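Local coordinates for protein putative glycoside hydrolase (Bacteroides thetaiotaomicron VPI-5482, PDB 3HBZ) that is of unproven function but, as a putative glycoside hydrolase that binds calcium, may play a role in carbohydrate metabolism, at residues G156-F168 with M173-G185. Sequence-based numbering, arbitrary orientation.
Sequences GKCLSLVTRSTGF and MGMPIAAGNLFIG. With CA (calcium ion), chain B.
Arg164 and Ala178 form an antiparallel hydrogen-bonded pair, Arg164 N to Ala178 O 2.9 Å and Ala178 N to Arg164 O 2.8 Å; toward the calcium end the chains splay, strands 158-162 and 181-183 running at 131° with a closest axis approach of 7.7 Å. On the other side of this pair, toward the connection, Ser165 faces Ile177 as a non-hydrogen-bonded pair. Thr166 fastens the end next to the helical connection: its N donates to Pro176 O from above that carbonyl's plane, while OG1 gives a short bond to Met175 O (2.6 Å), tilted only 15° from the plane. With chi1 at 56°, OG1 lies between backbone N and carbonyl carbon, and CG2, anti to the carbonyl carbon, lies against Ala178 CB at 3.9 Å. A valine here would probably leave Met175 O without this hydroxyl donor and the chain around Met175 less firmly tied to the strand. A water donates to both Gly167 O and Pro176 O, and Ser165 OG accepts from Gly167 N in an ST turn. Thr163 turns CG2 obliquely across Ile177 CD1 (4.0 Å), while its OG1 bonds to the hydroxyls of Ser314 and Ser315. Where the strands part, Leu161 lays CB and CD1 against Gly180 O and CD2 against Asn181 O; Gly180, without a side chain, lets the two backbones come close beside Leu161 and Val162. Farther on, methyl meets methyl, Leu159 CD2 to Leu182 CD2 (3.6 Å), and Phe312, Phe102 and Trp126 extend this apolar cluster. At the far end Lys157 O binds calcium at 2.3 Å, with Asn101, Glu103, Thr155 and Asp332 also among the ligands. The whole is a splayed antiparallel beta hairpin whose connection carries the short helix 167-172, closed by a Schellman motif at Gly174, and whose first strand begins at a calcium site.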
ATOM      1  N   GLY A 156      21.543   2.703  -7.151  1.00 26.15           N
ATOM      2  CA  GLY A 156      20.896   3.743  -6.338  1.00 25.58           C
ATOM      3  C   GLY A 156      20.475   3.225  -4.967  1.00 25.45           C
ATOM      4  O   GLY A 156      21.203   2.472  -4.347  1.00 23.45           O
ATOM      5  N   LYS A 157      19.323   3.675  -4.477  1.00 23.76           N
ATOM      6  CA  LYS A 157      18.828   3.306  -3.149  1.00 22.57           C
ATOM      7  C   LYS A 157      17.928   2.121  -3.304  1.00 23.63           C
ATOM      8  O   LYS A 157      17.692   1.686  -4.450  1.00 23.15           O
ATOM      9  CB  LYS A 157      18.092   4.469  -2.528  1.00 22.96           C
ATOM     10  CG  LYS A 157      19.002   5.754  -2.513  1.00 26.47           C
ATOM     11  CD  LYS A 157      18.242   6.974  -2.041  1.00 30.47           C
ATOM     12  CE  LYS A 157      19.184   8.197  -1.884  1.00 37.51           C
ATOM     13  NZ  LYS A 157      18.375   9.416  -1.663  1.00 40.71           N
ATOM     14  N   CYS A 158      17.467   1.589  -2.170  1.00 24.22           N
ATOM     15  CA  CYS A 158      16.528   0.463  -2.192  1.00 25.76           C
ATOM     16  C   CYS A 158      15.534   0.499  -1.039  1.00 25.40           C
ATOM     17  O   CYS A 158      15.588   1.374  -0.175  1.00 26.79           O
ATOM     18  CB  CYS A 158      17.277  -0.856  -2.170  1.00 25.45           C
ATOM     19  SG  CYS A 158      18.112  -1.227  -0.578  1.00 26.48           S
ATOM     20  N   LEU A 159      14.609  -0.457  -1.098  1.00 26.48           N
ATOM     21  CA  LEU A 159      13.600  -0.683  -0.115  1.00 25.37           C
ATOM     22  C   LEU A 159      14.225  -1.504   1.002  1.00 26.17           C
ATOM     23  O   LEU A 159      14.933  -2.483   0.741  1.00 23.60           O
ATOM     24  CB  LEU A 159      12.442  -1.491  -0.745  1.00 25.96           C
ATOM     25  CG  LEU A 159      11.311  -1.948   0.177  1.00 23.85           C
ATOM     26  CD1 LEU A 159      10.633  -0.719   0.794  1.00 22.48           C
ATOM     27  CD2 LEU A 159      10.330  -2.881  -0.654  1.00 19.83           C
ATOM     28  N   SER A 160      13.967  -1.087   2.246  1.00 23.36           N
ATOM     29  CA  SER A 160      14.373  -1.821   3.415  1.00 22.96           C
ATOM     30  C   SER A 160      13.195  -2.090   4.336  1.00 23.76           C
ATOM     31  O   SER A 160      12.473  -1.181   4.752  1.00 23.76           O
ATOM     32  CB  SER A 160      15.445  -1.006   4.176  1.00 25.89           C
ATOM     33  OG  SER A 160      15.905  -1.750   5.285  1.00 26.46           O
ATOM     34  N   LEU A 161      13.027  -3.353   4.681  1.00 23.73           N
ATOM     35  CA  LEU A 161      11.927  -3.805   5.495  1.00 25.91           C
ATOM     36  C   LEU A 161      12.523  -4.506   6.722  1.00 26.56           C
ATOM     37  O   LEU A 161      13.318  -5.443   6.590  1.00 24.91           O
ATOM     38  CB  LEU A 161      11.070  -4.787   4.691  1.00 24.89           C
ATOM     39  CG  LEU A 161      10.510  -4.182   3.392  1.00 28.09           C
ATOM     40  CD1 LEU A 161       9.641  -5.234   2.662  1.00 27.42           C
ATOM     41  CD2 LEU A 161       9.687  -2.911   3.600  1.00 22.70           C
ATOM     42  N   VAL A 162      12.191  -3.994   7.898  1.00 26.04           N
ATOM     43  CA  VAL A 162      12.757  -4.492   9.147  1.00 26.90           C
ATOM     44  C   VAL A 162      11.623  -4.725  10.158  1.00 24.87           C
ATOM     45  O   VAL A 162      10.904  -3.837  10.452  1.00 26.87           O
ATOM     46  CB  VAL A 162      13.798  -3.541   9.746  1.00 26.30           C
ATOM     47  CG1 VAL A 162      14.318  -4.054  11.123  1.00 22.51           C
ATOM     48  CG2 VAL A 162      14.996  -3.347   8.807  1.00 22.87           C
ATOM     49  N   THR A 163      11.511  -5.937  10.679  1.00 25.40           N
ATOM     50  CA  THR A 163      10.528  -6.302  11.704  1.00 24.21           C
ATOM     51  C   THR A 163      10.908  -5.637  13.016  1.00 23.02           C
ATOM     52  O   THR A 163      12.026  -5.777  13.495  1.00 23.42           O
ATOM     53  CB  THR A 163      10.454  -7.826  11.865  1.00 23.67           C
ATOM     54  OG1 THR A 163      10.047  -8.393  10.602  1.00 22.44           O
ATOM     55  CG2 THR A 163       9.435  -8.271  12.981  1.00 21.94           C
ATOM     56  N   ARG A 164       9.976  -4.862  13.553  1.00 23.62           N
ATOM     57  CA  ARG A 164      10.230  -4.010  14.703  1.00 24.23           C
ATOM     58  C   ARG A 164       9.408  -4.457  15.895  1.00 24.19           C
ATOM     59  O   ARG A 164       8.284  -4.979  15.730  1.00 22.19           O
ATOM     60  CB  ARG A 164       9.767  -2.604  14.391  1.00 21.73           C
ATOM     61  CG  ARG A 164      10.497  -1.983  13.239  1.00 29.37           C
ATOM     62  CD  ARG A 164      11.974  -1.817  13.501  1.00 34.02           C
ATOM     63  NE  ARG A 164      12.428  -0.903  12.486  1.00 34.35           N
ATOM     64  CZ  ARG A 164      13.399  -0.004  12.597  1.00 29.32           C
ATOM     65  NH1 ARG A 164      14.146   0.133  13.697  1.00 26.87           N
ATOM     66  NH2 ARG A 164      13.615   0.770  11.550  1.00 25.54           N
ATOM     67  N   SER A 165       9.916  -4.192  17.091  1.00 25.01           N
ATOM     68  CA  SER A 165       9.068  -4.231  18.284  1.00 24.63           C
ATOM     69  C   SER A 165       8.053  -3.084  18.246  1.00 24.70           C
ATOM     70  O   SER A 165       8.380  -1.950  17.835  1.00 22.96           O
ATOM     71  CB  SER A 165       9.907  -4.058  19.557  1.00 27.34           C
ATOM     72  OG  SER A 165       9.023  -3.954  20.654  1.00 23.52           O
ATOM     73  N   THR A 166       6.829  -3.360  18.698  1.00 21.91           N
ATOM     74  CA  THR A 166       5.795  -2.327  18.839  1.00 22.70           C
ATOM     75  C   THR A 166       5.727  -1.782  20.267  1.00 23.01           C
ATOM     76  O   THR A 166       4.814  -1.012  20.605  1.00 21.79           O
ATOM     77  CB  THR A 166       4.436  -2.901  18.528  1.00 23.60           C
ATOM     78  OG1 THR A 166       4.230  -4.021  19.396  1.00 23.20           O
ATOM     79  CG2 THR A 166       4.354  -3.334  17.101  1.00 23.54           C
ATOM     80  N   GLY A 167       6.659  -2.217  21.123  1.00 23.23           N
ATOM     81  CA  GLY A 167       6.757  -1.694  22.488  1.00 25.49           C
ATOM     82  C   GLY A 167       5.581  -2.123  23.381  1.00 26.82           C
ATOM     83  O   GLY A 167       4.751  -2.960  23.014  1.00 27.28           O
ATOM     84  N   PHE A 168       5.475  -1.479  24.524  1.00 23.70           N
ATOM     85  CA  PHE A 168       4.461  -1.845  25.506  1.00 24.60           C
ATOM     86  C   PHE A 168       3.036  -1.723  24.947  1.00 25.26           C
ATOM     87  O   PHE A 168       2.168  -2.590  25.196  1.00 23.88           O
ATOM     88  CB  PHE A 168       4.618  -0.994  26.768  1.00 24.20           C
ATOM     89  CG  PHE A 168       3.588  -1.312  27.845  1.00 22.11           C
ATOM     90  CD1 PHE A 168       3.585  -2.553  28.474  1.00 26.25           C
ATOM     91  CD2 PHE A 168       2.618  -0.381  28.204  1.00 23.94           C
ATOM     92  CE1 PHE A 168       2.625  -2.865  29.425  1.00 31.75           C
ATOM     93  CE2 PHE A 168       1.682  -0.657  29.169  1.00 28.93           C
ATOM     94  CZ  PHE A 168       1.671  -1.909  29.792  1.00 33.83           C
HETATM   95  N   MSE A 173      -2.109  -4.547  22.971  1.00 25.80           N
HETATM   96  CA  MSE A 173      -3.134  -4.754  21.945  1.00 24.63           C
HETATM   97  C   MSE A 173      -3.025  -6.160  21.338  1.00 27.45           C
HETATM   98  O   MSE A 173      -3.745  -6.492  20.383  1.00 29.53           O
HETATM   99  CB  MSE A 173      -3.023  -3.707  20.812  1.00 21.22           C
HETATM  100  CG  MSE A 173      -3.232  -2.259  21.247  1.00 26.59           C
HETATM  101 SE   MSE A 173      -4.939  -1.971  22.083  0.75 21.95          SE
HETATM  102  CE  MSE A 173      -6.026  -2.270  20.522  1.00 33.19           C
ATOM    103  N   GLY A 174      -2.107  -6.983  21.832  1.00 25.55           N
ATOM    104  CA  GLY A 174      -1.928  -8.319  21.257  1.00 22.82           C
ATOM    105  C   GLY A 174      -1.181  -8.262  19.945  1.00 24.48           C
ATOM    106  O   GLY A 174      -1.281  -9.191  19.165  1.00 21.31           O
HETATM  107  N   MSE A 175      -0.471  -7.146  19.689  1.00 21.29           N
HETATM  108  CA  MSE A 175       0.286  -6.928  18.457  1.00 25.17           C
HETATM  109  C   MSE A 175       1.769  -6.601  18.763  1.00 24.41           C
HETATM  110  O   MSE A 175       2.205  -5.492  18.544  1.00 23.17           O
HETATM  111  CB  MSE A 175      -0.397  -5.786  17.706  1.00 24.04           C
HETATM  112  CG  MSE A 175      -1.841  -6.100  17.299  1.00 29.79           C
HETATM  113 SE   MSE A 175      -2.734  -4.570  16.480  0.75 21.82          SE
HETATM  114  CE  MSE A 175      -1.506  -4.290  14.973  1.00 23.89           C
ATOM    115  N   PRO A 176       2.538  -7.582  19.270  1.00 24.13           N
ATOM    116  CA  PRO A 176       3.871  -7.285  19.856  1.00 25.76           C
ATOM    117  C   PRO A 176       5.001  -6.975  18.875  1.00 24.98           C
ATOM    118  O   PRO A 176       6.014  -6.403  19.283  1.00 25.29           O
ATOM    119  CB  PRO A 176       4.191  -8.530  20.680  1.00 25.53           C
ATOM    120  CG  PRO A 176       3.361  -9.667  19.995  1.00 26.30           C
ATOM    121  CD  PRO A 176       2.161  -9.003  19.383  1.00 27.28           C
ATOM    122  N   ILE A 177       4.819  -7.255  17.601  1.00 26.29           N
ATOM    123  CA  ILE A 177       5.827  -6.944  16.589  1.00 25.03           C
ATOM    124  C   ILE A 177       5.132  -6.412  15.349  1.00 25.58           C
ATOM    125  O   ILE A 177       3.910  -6.556  15.209  1.00 26.91           O
ATOM    126  CB  ILE A 177       6.686  -8.174  16.204  1.00 25.59           C
ATOM    127  CG1 ILE A 177       5.820  -9.238  15.544  1.00 26.51           C
ATOM    128  CG2 ILE A 177       7.510  -8.754  17.453  1.00 19.34           C
ATOM    129  CD1 ILE A 177       6.631 -10.426  14.911  1.00 24.57           C
ATOM    130  N   ALA A 178       5.903  -5.749  14.484  1.00 25.08           N
ATOM    131  CA  ALA A 178       5.417  -5.200  13.237  1.00 24.01           C
ATOM    132  C   ALA A 178       6.382  -5.565  12.112  1.00 25.83           C
ATOM    133  O   ALA A 178       7.530  -5.094  12.084  1.00 26.47           O
ATOM    134  CB  ALA A 178       5.319  -3.617  13.355  1.00 18.77           C
ATOM    135  N   ALA A 179       5.938  -6.388  11.182  1.00 22.81           N
ATOM    136  CA  ALA A 179       6.751  -6.726  10.049  1.00 22.63           C
ATOM    137  C   ALA A 179       6.911  -5.529   9.161  1.00 25.05           C
ATOM    138  O   ALA A 179       5.999  -4.748   9.030  1.00 24.50           O
ATOM    139  CB  ALA A 179       6.116  -7.901   9.200  1.00 21.35           C
ATOM    140  N   GLY A 180       8.060  -5.394   8.520  1.00 24.53           N
ATOM    141  CA  GLY A 180       8.185  -4.389   7.467  1.00 24.93           C
ATOM    142  C   GLY A 180       7.496  -4.939   6.232  1.00 23.88           C
ATOM    143  O   GLY A 180       7.793  -6.066   5.776  1.00 24.88           O
ATOM    144  N   ASN A 181       6.616  -4.152   5.662  1.00 24.50           N
ATOM    145  CA  ASN A 181       5.983  -4.499   4.405  1.00 23.66           C
ATOM    146  C   ASN A 181       5.887  -3.349   3.393  1.00 26.54           C
ATOM    147  O   ASN A 181       6.090  -2.160   3.694  1.00 29.24           O
ATOM    148  CB  ASN A 181       4.592  -5.113   4.659  1.00 23.32           C
ATOM    149  CG  ASN A 181       3.674  -4.169   5.387  1.00 27.61           C
ATOM    150  OD1 ASN A 181       4.056  -3.051   5.763  1.00 29.71           O
ATOM    151  ND2 ASN A 181       2.459  -4.601   5.576  1.00 26.19           N
ATOM    152  N   LEU A 182       5.584  -3.733   2.162  1.00 26.86           N
ATOM    153  CA  LEU A 182       5.298  -2.775   1.128  1.00 24.96           C
ATOM    154  C   LEU A 182       4.410  -3.500   0.162  1.00 25.03           C
ATOM    155  O   LEU A 182       4.688  -4.668  -0.183  1.00 26.32           O
ATOM    156  CB  LEU A 182       6.555  -2.291   0.401  1.00 24.37           C
ATOM    157  CG  LEU A 182       6.397  -1.033  -0.451  1.00 25.27           C
ATOM    158  CD1 LEU A 182       6.446   0.192   0.517  1.00 25.56           C
ATOM    159  CD2 LEU A 182       7.497  -0.941  -1.594  1.00 20.60           C
ATOM    160  N   PHE A 183       3.375  -2.813  -0.311  1.00 23.40           N
ATOM    161  CA  PHE A 183       2.485  -3.427  -1.263  1.00 27.28           C
ATOM    162  C   PHE A 183       1.741  -2.456  -2.167  1.00 25.00           C
ATOM    163  O   PHE A 183       1.584  -1.291  -1.864  1.00 23.64           O
ATOM    164  CB  PHE A 183       1.472  -4.327  -0.516  1.00 25.30           C
ATOM    165  CG  PHE A 183       0.679  -3.602   0.573  1.00 26.30           C
ATOM    166  CD1 PHE A 183       1.191  -3.428   1.852  1.00 22.99           C
ATOM    167  CD2 PHE A 183      -0.558  -3.095   0.311  1.00 23.46           C
ATOM    168  CE1 PHE A 183       0.488  -2.792   2.826  1.00 25.68           C
ATOM    169  CE2 PHE A 183      -1.271  -2.444   1.279  1.00 26.76           C
ATOM    170  CZ  PHE A 183      -0.756  -2.296   2.552  1.00 25.34           C
ATOM    171  N   ILE A 184       1.258  -2.988  -3.273  1.00 24.57           N
ATOM    172  CA  ILE A 184       0.359  -2.273  -4.148  1.00 23.88           C
ATOM    173  C   ILE A 184      -1.052  -2.337  -3.565  1.00 24.50           C
ATOM    174  O   ILE A 184      -1.596  -3.403  -3.316  1.00 25.01           O
ATOM    175  CB  ILE A 184       0.382  -2.810  -5.561  1.00 23.45           C
ATOM    176  CG1 ILE A 184       1.747  -2.515  -6.213  1.00 23.46           C
ATOM    177  CG2 ILE A 184      -0.831  -2.176  -6.447  1.00 22.63           C
ATOM    178  CD1 ILE A 184       1.880  -3.176  -7.592  1.00 26.29           C
ATOM    179  N   GLY A 185      -1.664  -1.181  -3.387  1.00 25.32           N
ATOM    180  CA  GLY A 185      -2.953  -1.128  -2.665  1.00 24.69           C
ATOM    181  C   GLY A 185      -3.009   0.088  -1.743  1.00 28.20           C
ATOM    182  O   GLY A 185      -2.419   1.142  -2.032  1.00 24.38           O
TER
HETATM  183 CA    CA B   1      17.484   1.130  -6.658  1.00 35.78          CA
HETATM  184  O   HOH W   1       5.789  -5.382  21.812  1.00 23.09           O
HETATM  185  O   HOH W   2      17.693   0.519  -8.939  1.00 22.13           O